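PDB 6COJ: probable CoA-transferase alpha subunit from Rhodococcus jostii, which binds a CoA thioester carrying an oxaspirodecene ring system and probably acts with a partner subunit as a CoA-transferase-family enzyme. Local coordinates for residues A[17-23]-A[242-246]; A[64-68]-A[202-206]; A[134-140]-A[167-172]. The protein carries 1 engineered substitution. One frame throughout, in Å; residues are numbered along the deposited sequence.

Contact 1: residues A[17-23]-A[242-246]. With SO4 (sulfate ion), chain C.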
loop_
_atom_site.group_PDB
_atom_site.type_symbol
_atom_site.label_atom_id
_atom_site.label_comp_id
_atom_site.label_asym_id
_atom_site.label_seq_id
_atom_site.Cartn_x
_atom_site.Cartn_y
_atom_site.Cartn_z
ATOM N N ARG A 17 28.330 -1.010 -1.596
ATOM C CA ARG A 17 28.656 -2.375 -1.996
ATOM C C ARG A 17 28.255 -2.643 -3.445
ATOM O O ARG A 17 27.159 -2.276 -3.879
ATOM C CB ARG A 17 27.983 -3.385 -1.067
ATOM C CG ARG A 17 28.455 -4.814 -1.348
ATOM C CD ARG A 17 28.091 -5.799 -0.248
ATOM N NE ARG A 17 26.666 -6.126 -0.220
ATOM C CZ ARG A 17 26.097 -7.058 -0.977
ATOM N NH1 ARG A 17 26.825 -7.757 -1.837
ATOM N NH2 ARG A 17 24.797 -7.294 -0.874
ATOM N N ASP A 18 29.158 -3.279 -4.197
ATOM C CA ASP A 18 28.878 -3.729 -5.559
ATOM C C ASP A 18 28.210 -5.095 -5.470
ATOM O O ASP A 18 28.848 -6.079 -5.078
ATOM C CB ASP A 18 30.188 -3.821 -6.337
ATOM C CG ASP A 18 29.996 -4.218 -7.797
ATOM O OD1 ASP A 18 28.863 -4.527 -8.219
ATOM O OD2 ASP A 18 31.007 -4.236 -8.531
ATOM N N LYS A 19 26.932 -5.165 -5.843
ATOM C CA LYS A 19 26.134 -6.371 -5.676
ATOM C C LYS A 19 26.011 -7.202 -6.946
ATOM O O LYS A 19 25.269 -8.191 -6.957
ATOM C CB LYS A 19 24.748 -6.001 -5.150
ATOM C CG LYS A 19 24.799 -5.215 -3.850
ATOM C CD LYS A 19 23.404 -4.866 -3.346
ATOM C CE LYS A 19 23.492 -4.055 -2.079
ATOM N NZ LYS A 19 22.131 -3.523 -1.710
ATOM N N ARG A 20 26.728 -6.839 -8.007
ATOM C CA ARG A 20 26.633 -7.587 -9.258
ATOM C C ARG A 20 27.152 -9.010 -9.082
ATOM O O ARG A 20 28.262 -9.219 -8.579
ATOM C CB ARG A 20 27.420 -6.869 -10.353
ATOM C CG ARG A 20 26.731 -5.606 -10.824
ATOM C CD ARG A 20 27.598 -4.830 -11.786
ATOM N NE ARG A 20 28.795 -4.317 -11.133
ATOM C CZ ARG A 20 29.750 -3.641 -11.762
ATOM N NH1 ARG A 20 29.649 -3.414 -13.065
ATOM N NH2 ARG A 20 30.803 -3.197 -11.089
ATOM N N ILE A 21 26.350 -9.986 -9.521
ATOM C CA ILE A 21 26.685 -11.407 -9.465
ATOM C C ILE A 21 26.067 -12.102 -10.675
ATOM O O ILE A 21 25.180 -11.566 -11.342
ATOM C CB ILE A 21 26.174 -12.078 -8.173
ATOM C CG1 ILE A 21 24.657 -11.912 -8.063
ATOM C CG2 ILE A 21 26.919 -11.557 -6.953
ATOM C CD1 ILE A 21 24.084 -12.468 -6.781
ATOM N N SER A 22 26.539 -13.317 -10.957
ATOM C CA SER A 22 26.009 -14.095 -12.069
ATOM C C SER A 22 24.754 -14.856 -11.643
ATOM O O SER A 22 24.427 -14.963 -10.457
ATOM C CB SER A 22 27.051 -15.090 -12.566
ATOM O OG SER A 22 27.225 -16.111 -11.599
ATOM N N LEU A 23 24.041 -15.391 -12.640
ATOM C CA LEU A 23 22.884 -16.240 -12.372
ATOM C C LEU A 23 23.259 -17.414 -11.478
ATOM O O LEU A 23 22.568 -17.704 -10.494
ATOM C CB LEU A 23 22.308 -16.763 -13.691
ATOM C CG LEU A 23 21.597 -15.710 -14.539
ATOM C CD1 LEU A 23 21.463 -16.210 -15.964
ATOM C CD2 LEU A 23 20.231 -15.401 -13.956
ATOM N N VAL A 242 17.657 -5.340 -1.635
ATOM C CA VAL A 242 18.327 -6.180 -2.623
ATOM C C VAL A 242 19.681 -6.609 -2.085
ATOM O O VAL A 242 20.434 -5.797 -1.539
ATOM C CB VAL A 242 18.513 -5.408 -3.946
ATOM C CG1 VAL A 242 19.352 -6.231 -4.934
ATOM C CG2 VAL A 242 17.169 -5.042 -4.539
ATOM N N ASP A 243 20.014 -7.884 -2.278
ATOM C CA ASP A 243 21.337 -8.373 -1.917
ATOM C C ASP A 243 22.217 -8.717 -3.104
ATOM O O ASP A 243 23.436 -8.588 -3.000
ATOM C CB ASP A 243 21.231 -9.566 -0.965
ATOM C CG ASP A 243 20.423 -9.227 0.261
ATOM O OD1 ASP A 243 20.871 -8.377 1.061
ATOM O OD2 ASP A 243 19.314 -9.767 0.400
ATOM N N GLY A 244 21.638 -9.126 -4.222
ATOM C CA GLY A 244 22.416 -9.376 -5.421
ATOM C C GLY A 244 21.668 -8.907 -6.647
ATOM O O GLY A 244 20.436 -8.989 -6.719
ATOM N N VAL A 245 22.436 -8.415 -7.617
ATOM C CA VAL A 245 21.921 -7.880 -8.875
ATOM C C VAL A 245 22.514 -8.690 -10.018
ATOM O O VAL A 245 23.739 -8.801 -10.128
ATOM C CB VAL A 245 22.296 -6.395 -9.040
ATOM C CG1 VAL A 245 21.861 -5.876 -10.416
ATOM C CG2 VAL A 245 21.697 -5.563 -7.927
ATOM N N VAL A 246 21.655 -9.234 -10.879
ATOM C CA VAL A 246 22.085 -10.029 -12.027
ATOM C C VAL A 246 21.667 -9.303 -13.299
ATOM O O VAL A 246 20.492 -8.963 -13.467
ATOM C CB VAL A 246 21.472 -11.440 -11.999
ATOM C CG1 VAL A 246 21.959 -12.251 -13.203
ATOM C CG2 VAL A 246 21.805 -12.155 -10.687
HETATM S S SO4 C . 32.804 -1.286 -13.687
HETATM O O1 SO4 C . 34.065 -0.963 -14.349
HETATM O O2 SO4 C . 32.338 -2.578 -14.179
HETATM O O3 SO4 C . 33.011 -1.345 -12.241
HETATM O O4 SO4 C . 31.813 -0.261 -13.998
HETATM O O HOH W 1 22.686 -6.057 0.810
HETATM O O HOH W 2 26.043 -9.760 -3.925
#
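Contact 1 is a backbone-paired seam: K19 to I21 of the N-terminal arm run beside V245 on strand 244-247, at the outer border of the parallel sheet. V245 is gripped from both ends, its N-H reaching K19 O at 2.9 Å and its carbonyl O taking I21 N at 2.9 Å. Ahead of this, R17 NH2 donates to D243 O at 2.8 Å, settling on a lone pair in the carbonyl plane. K19 CG lies over one face of that guanidinium, toward its rim. K19 then runs on, extended beyond CG, until NZ meets V242 O at 2.8 Å; that ammonium also has a salt bridge to an acidic side chain of another protein chain, while D243 is salt-bridged to R213. R20 turns outward: its NE and NH2 grip the D18 carboxylate side-on, R20 N closes an Asx turn on D18 OD1, and the guanidinium holds a sulfate ion, probably from the crystallisation liquor. Past R20 the I21 and V246 side chains cross at about a right angle, CG1 of I21 3.9 Å from CG2 of V246, and L23 CD2 meets V246 CG1 at 3.7 Å. A non-regular N-terminal segment thus flanks an edge strand through a single bridge, R20 to V245, in a parallel sheet consistent with the Rossmann-like fold of CoA transferases.

Contact 2: residues A[64-68]-A[202-206]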
loop_
_atom_site.group_PDB
_atom_site.type_symbol
_atom_site.label_atom_id
_atom_site.label_comp_id
_atom_site.label_asym_id
_atom_site.label_seq_id
_atom_site.Cartn_x
_atom_site.Cartn_y
_atom_site.Cartn_z
ATOM N N VAL A 64 7.581 -22.861 -2.303
ATOM C CA VAL A 64 7.500 -21.748 -3.249
ATOM C C VAL A 64 6.263 -20.915 -2.945
ATOM O O VAL A 64 5.166 -21.461 -2.770
ATOM C CB VAL A 64 7.495 -22.238 -4.709
ATOM C CG1 VAL A 64 7.432 -21.049 -5.660
ATOM C CG2 VAL A 64 8.742 -23.041 -4.991
ATOM N N VAL A 65 6.444 -19.595 -2.893
ATOM C CA VAL A 65 5.355 -18.631 -2.717
ATOM C C VAL A 65 5.301 -17.806 -3.994
ATOM O O VAL A 65 6.291 -17.155 -4.348
ATOM C CB VAL A 65 5.593 -17.718 -1.502
ATOM C CG1 VAL A 65 4.464 -16.714 -1.369
ATOM C CG2 VAL A 65 5.728 -18.544 -0.228
ATOM N N THR A 66 4.167 -17.836 -4.693
ATOM C CA THR A 66 4.161 -17.209 -6.011
ATOM C C THR A 66 2.737 -16.985 -6.496
ATOM O O THR A 66 1.806 -17.682 -6.084
ATOM C CB THR A 66 4.922 -18.083 -7.020
ATOM O OG1 THR A 66 5.059 -17.368 -8.257
ATOM C CG2 THR A 66 4.188 -19.409 -7.264
ATOM N N TYR A 67 2.586 -15.995 -7.371
ATOM C CA TYR A 67 1.455 -15.935 -8.289
ATOM C C TYR A 67 1.898 -16.738 -9.499
ATOM O O TYR A 67 2.618 -16.233 -10.363
ATOM C CB TYR A 67 1.153 -14.492 -8.659
ATOM C CG TYR A 67 0.486 -13.686 -7.567
ATOM C CD1 TYR A 67 -0.793 -14.016 -7.111
ATOM C CD2 TYR A 67 1.122 -12.582 -7.000
ATOM C CE1 TYR A 67 -1.425 -13.245 -6.127
ATOM C CE2 TYR A 67 0.495 -11.807 -6.026
ATOM C CZ TYR A 67 -0.775 -12.148 -5.595
ATOM O OH TYR A 67 -1.381 -11.352 -4.638
ATOM N N GLY A 68 1.492 -18.006 -9.544
ATOM C CA GLY A 68 2.214 -18.988 -10.341
ATOM C C GLY A 68 2.004 -18.898 -11.843
ATOM O O GLY A 68 0.929 -18.572 -12.343
ATOM N N PHE A 202 4.141 -7.301 -7.675
ATOM C CA PHE A 202 4.327 -7.272 -6.234
ATOM C C PHE A 202 5.787 -7.494 -5.885
ATOM O O PHE A 202 6.107 -7.933 -4.776
ATOM C CB PHE A 202 3.425 -8.318 -5.574
ATOM C CG PHE A 202 1.980 -8.135 -5.920
ATOM C CD1 PHE A 202 1.470 -8.594 -7.127
ATOM C CD2 PHE A 202 1.144 -7.446 -5.066
ATOM C CE1 PHE A 202 0.134 -8.355 -7.465
ATOM C CE2 PHE A 202 -0.188 -7.227 -5.398
ATOM C CZ PHE A 202 -0.686 -7.686 -6.595
ATOM N N ASP A 203 6.689 -7.148 -6.811
ATOM C CA ASP A 203 8.090 -7.525 -6.628
ATOM C C ASP A 203 8.718 -6.813 -5.441
ATOM O O ASP A 203 9.612 -7.375 -4.786
ATOM C CB ASP A 203 8.895 -7.260 -7.899
ATOM C CG ASP A 203 8.571 -8.235 -9.014
ATOM O OD1 ASP A 203 7.731 -9.135 -8.796
ATOM O OD2 ASP A 203 9.159 -8.100 -10.110
ATOM N N ASP A 204 8.276 -5.589 -5.153
ATOM C CA ASP A 204 8.744 -4.907 -3.951
ATOM C C ASP A 204 8.344 -5.670 -2.695
ATOM O O ASP A 204 9.140 -5.796 -1.758
ATOM C CB ASP A 204 8.204 -3.472 -3.915
ATOM C CG ASP A 204 6.687 -3.416 -4.034
ATOM O OD1 ASP A 204 6.105 -4.196 -4.811
ATOM O OD2 ASP A 204 6.055 -2.575 -3.356
ATOM N N LEU A 205 7.110 -6.184 -2.654
ATOM C CA LEU A 205 6.663 -6.934 -1.484
ATOM C C LEU A 205 7.440 -8.236 -1.314
ATOM O O LEU A 205 7.781 -8.618 -0.190
ATOM C CB LEU A 205 5.168 -7.233 -1.581
ATOM C CG LEU A 205 4.225 -6.030 -1.603
ATOM C CD1 LEU A 205 2.772 -6.475 -1.688
ATOM C CD2 LEU A 205 4.449 -5.199 -0.363
ATOM N N TYR A 206 7.726 -8.936 -2.413
ATOM C CA TYR A 206 8.523 -10.154 -2.306
ATOM C C TYR A 206 9.887 -9.852 -1.705
ATOM O O TYR A 206 10.356 -10.559 -0.808
ATOM C CB TYR A 206 8.668 -10.826 -3.675
ATOM C CG TYR A 206 7.478 -11.669 -4.090
ATOM C CD1 TYR A 206 7.245 -12.900 -3.495
ATOM C CD2 TYR A 206 6.589 -11.231 -5.064
ATOM C CE1 TYR A 206 6.161 -13.686 -3.868
ATOM C CE2 TYR A 206 5.498 -12.003 -5.445
ATOM C CZ TYR A 206 5.294 -13.225 -4.834
ATOM O OH TYR A 206 4.225 -13.998 -5.198
HETATM O O HOH W 3 4.444 -13.833 -8.021
#
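V65 on strand 62-65 meets Y206 in two ways: its carbonyl O lies 3.5 Å from Y206 CE1, and its CG1 approaches the same ring carbon at 4.3 Å. At T66, where the chain turns a corner, the backbone does the touching, CA sitting 3.3 Å from Y206 OH. The threonine's own hydroxyl is engaged elsewhere, with D71. Y67 N follows, and here one water joins the segments, accepting from Y67 N at 2.9 Å and from Y206 OH at 2.8 Å. With CG anti to the carbonyl carbon (chi1 -74°), the Y67 ring is sent toward F202, the residue just before helix 203-208. Its CE2 comes down over one face of the phenyl ring, toward the rim, 3.5 Å from F202 CD1. With centroids 5.1 Å apart and planes at 45°, the pair is oblique. Y67 OH is held by A117 O, and its ring also meets W41. Y206 N bonds back to F202 O across the first turn of the helix, which puts both rings on the side facing 64-68. This aromatic cluster, at the C-terminal end of strand 62-65, borders the ligand pocket: the Y67 side chain is about 6 Å from the bound CoA thioester, whose pocket W41 and A117 help to line.

Contact 3: residues A[134-140]-A[167-172]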
loop_
_atom_site.group_PDB
_atom_site.type_symbol
_atom_site.label_atom_id
_atom_site.label_comp_id
_atom_site.label_asym_id
_atom_site.label_seq_id
_atom_site.Cartn_x
_atom_site.Cartn_y
_atom_site.Cartn_z
ATOM N N LEU A 134 -2.104 -10.473 9.213
ATOM C CA LEU A 134 -3.006 -9.360 8.943
ATOM C C LEU A 134 -4.395 -9.938 8.713
ATOM O O LEU A 134 -4.524 -11.023 8.129
ATOM C CB LEU A 134 -2.579 -8.556 7.698
ATOM C CG LEU A 134 -1.365 -7.638 7.860
ATOM C CD1 LEU A 134 -0.880 -7.119 6.512
ATOM C CD2 LEU A 134 -1.712 -6.469 8.801
ATOM N N PRO A 135 -5.440 -9.263 9.175
ATOM C CA PRO A 135 -6.798 -9.771 8.978
ATOM C C PRO A 135 -7.249 -9.489 7.560
ATOM O O PRO A 135 -6.867 -8.489 6.948
ATOM C CB PRO A 135 -7.628 -8.933 9.954
ATOM C CG PRO A 135 -6.866 -7.613 10.018
ATOM C CD PRO A 135 -5.419 -8.002 9.943
ATOM N N ILE A 136 -8.100 -10.375 7.046
ATOM C CA ILE A 136 -8.622 -10.229 5.694
ATOM C C ILE A 136 -9.929 -10.998 5.610
ATOM O O ILE A 136 -10.123 -11.999 6.305
ATOM C CB ILE A 136 -7.582 -10.693 4.640
ATOM C CG1 ILE A 136 -8.026 -10.346 3.214
ATOM C CG2 ILE A 136 -7.334 -12.195 4.740
ATOM C CD1 ILE A 136 -6.901 -10.408 2.155
ATOM N N ARG A 137 -10.847 -10.503 4.781
ATOM C CA ARG A 137 -12.120 -11.184 4.585
ATOM C C ARG A 137 -11.966 -12.373 3.642
ATOM O O ARG A 137 -12.539 -13.444 3.888
ATOM C CB ARG A 137 -13.145 -10.199 4.027
ATOM C CG ARG A 137 -14.569 -10.689 4.090
ATOM C CD ARG A 137 -15.568 -9.606 3.698
ATOM N NE ARG A 137 -15.040 -8.282 3.970
ATOM C CZ ARG A 137 -15.364 -7.582 5.043
ATOM N NH1 ARG A 137 -14.840 -6.371 5.239
ATOM N NH2 ARG A 137 -16.194 -8.115 5.933
ATOM N N ALA A 138 -11.192 -12.201 2.566
ATOM C CA ALA A 138 -11.022 -13.249 1.561
ATOM C C ALA A 138 -10.577 -14.555 2.202
ATOM O O ALA A 138 -9.656 -14.577 3.026
ATOM C CB ALA A 138 -9.974 -12.802 0.536
ATOM N N GLY A 139 -11.228 -15.648 1.800
ATOM C CA GLY A 139 -10.954 -16.951 2.372
ATOM C C GLY A 139 -12.124 -17.472 3.178
ATOM O O GLY A 139 -12.413 -18.672 3.156
ATOM N N LEU A 140 -12.813 -16.580 3.895
ATOM C CA LEU A 140 -13.945 -16.985 4.723
ATOM C C LEU A 140 -14.997 -17.689 3.884
ATOM O O LEU A 140 -15.357 -17.231 2.794
ATOM C CB LEU A 140 -14.586 -15.763 5.376
ATOM C CG LEU A 140 -13.901 -15.097 6.557
ATOM C CD1 LEU A 140 -14.686 -13.849 6.891
ATOM C CD2 LEU A 140 -13.841 -16.018 7.778
ATOM N N GLU A 167 -16.777 -8.974 14.364
ATOM C CA GLU A 167 -16.389 -9.656 13.142
ATOM C C GLU A 167 -15.250 -10.618 13.417
ATOM O O GLU A 167 -14.288 -10.279 14.110
ATOM C CB GLU A 167 -15.886 -8.638 12.129
ATOM C CG GLU A 167 -16.937 -7.729 11.596
ATOM C CD GLU A 167 -16.485 -7.037 10.328
ATOM O OE1 GLU A 167 -17.052 -5.972 10.021
ATOM O OE2 GLU A 167 -15.575 -7.558 9.648
ATOM N N THR A 168 -15.346 -11.810 12.836
ATOM C CA THR A 168 -14.264 -12.784 12.854
ATOM C C THR A 168 -13.752 -12.932 11.426
ATOM O O THR A 168 -14.526 -13.232 10.512
ATOM C CB THR A 168 -14.743 -14.121 13.411
ATOM O OG1 THR A 168 -15.141 -13.944 14.775
ATOM C CG2 THR A 168 -13.634 -15.142 13.376
ATOM N N LEU A 169 -12.465 -12.672 11.236
ATOM C CA LEU A 169 -11.851 -12.595 9.918
ATOM C C LEU A 169 -10.743 -13.634 9.802
ATOM O O LEU A 169 -10.292 -14.208 10.794
ATOM C CB LEU A 169 -11.277 -11.192 9.697
ATOM C CG LEU A 169 -12.312 -10.068 9.727
ATOM C CD1 LEU A 169 -11.686 -8.769 10.220
ATOM C CD2 LEU A 169 -12.910 -9.916 8.349
ATOM N N ILE A 170 -10.299 -13.891 8.572
ATOM C CA ILE A 170 -9.111 -14.716 8.381
ATOM C C ILE A 170 -7.914 -13.972 8.952
ATOM O O ILE A 170 -7.722 -12.780 8.681
ATOM C CB ILE A 170 -8.888 -14.998 6.887
ATOM C CG1 ILE A 170 -10.089 -15.720 6.268
ATOM C CG2 ILE A 170 -7.590 -15.769 6.672
ATOM C CD1 ILE A 170 -10.317 -17.133 6.799
ATOM N N ALA A 171 -7.102 -14.657 9.748
ATOM C CA ALA A 171 -5.799 -14.126 10.145
ATOM C C ALA A 171 -4.795 -14.658 9.137
ATOM O O ALA A 171 -4.314 -15.789 9.257
ATOM C CB ALA A 171 -5.449 -14.573 11.562
ATOM N N MET A 172 -4.507 -13.885 8.103
ATOM C CA MET A 172 -3.534 -14.348 7.125
ATOM C C MET A 172 -2.150 -14.325 7.755
ATOM O O MET A 172 -1.675 -13.253 8.143
ATOM C CB MET A 172 -3.561 -13.435 5.904
ATOM C CG MET A 172 -2.524 -13.827 4.867
ATOM S SD MET A 172 -2.848 -15.463 4.189
ATOM C CE MET A 172 -1.249 -15.765 3.457
#
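I136 and I170 close one end of an antiparallel pairing, strand 133-136 running against 168-173 in a small three-stranded sheet. The tight part starts here. I136 N bonds to I170 O at 2.9 Å in the carbonyl plane, the return bond from I170 N is weak, and two residues along, beyond the P135-A171 pair, L134 and M172 exchange two bonds, M172 N reaching L134 O at 2.9 Å. P135, lacking an N-H, is the non-hydrogen-bonded partner of A171 and packs on P135 of the second subunit. The I136 CG2 branch is wedged 3.9 Å from I170 CB and 4.1 Å from M172 CB. L140 joins this side, its CD2 3.8 Å from I170 CD1 as the two side chains slide past each other in opposite directions. Only the R137-E167 pair is loose: NH2 and OE2 form a long salt bridge of 3.8 Å, their planes turned 55° apart. Both have stronger partners elsewhere: R137 NH1 bonds R130 O of the second subunit and NH2 a backbone atom of another protein's chain, while E167 OE1 pairs with a basic side chain of that chain. With chi1 at -59°, I170 sends CG1 away from its carbonyl carbon, to 3.5 Å from A138 O, a buried carbonyl oxygen without a polar partner in the model.

Contacts 1 and 2 belong to the same parallel seven-stranded sheet, one at its border strand 244-247 and the other at the end of strand 62-65, with centres about 19 Å apart. Contact 3 lies in a separate antiparallel sheet, its centre about 20 Å from contact 2 and 37 Å from contact 1. Helix 117-128 bridges the two regions, packing against Y67, F202 and Y206 of contact 2 and against L134, I136 and M172 of contact 3. In sequence, contact 1 spans contact 2, which in turn spans contact 3. The CoA thioester site lies near contacts 2 and 3, whereas contact 1 lies on the other side of the chain's centre from contact 3.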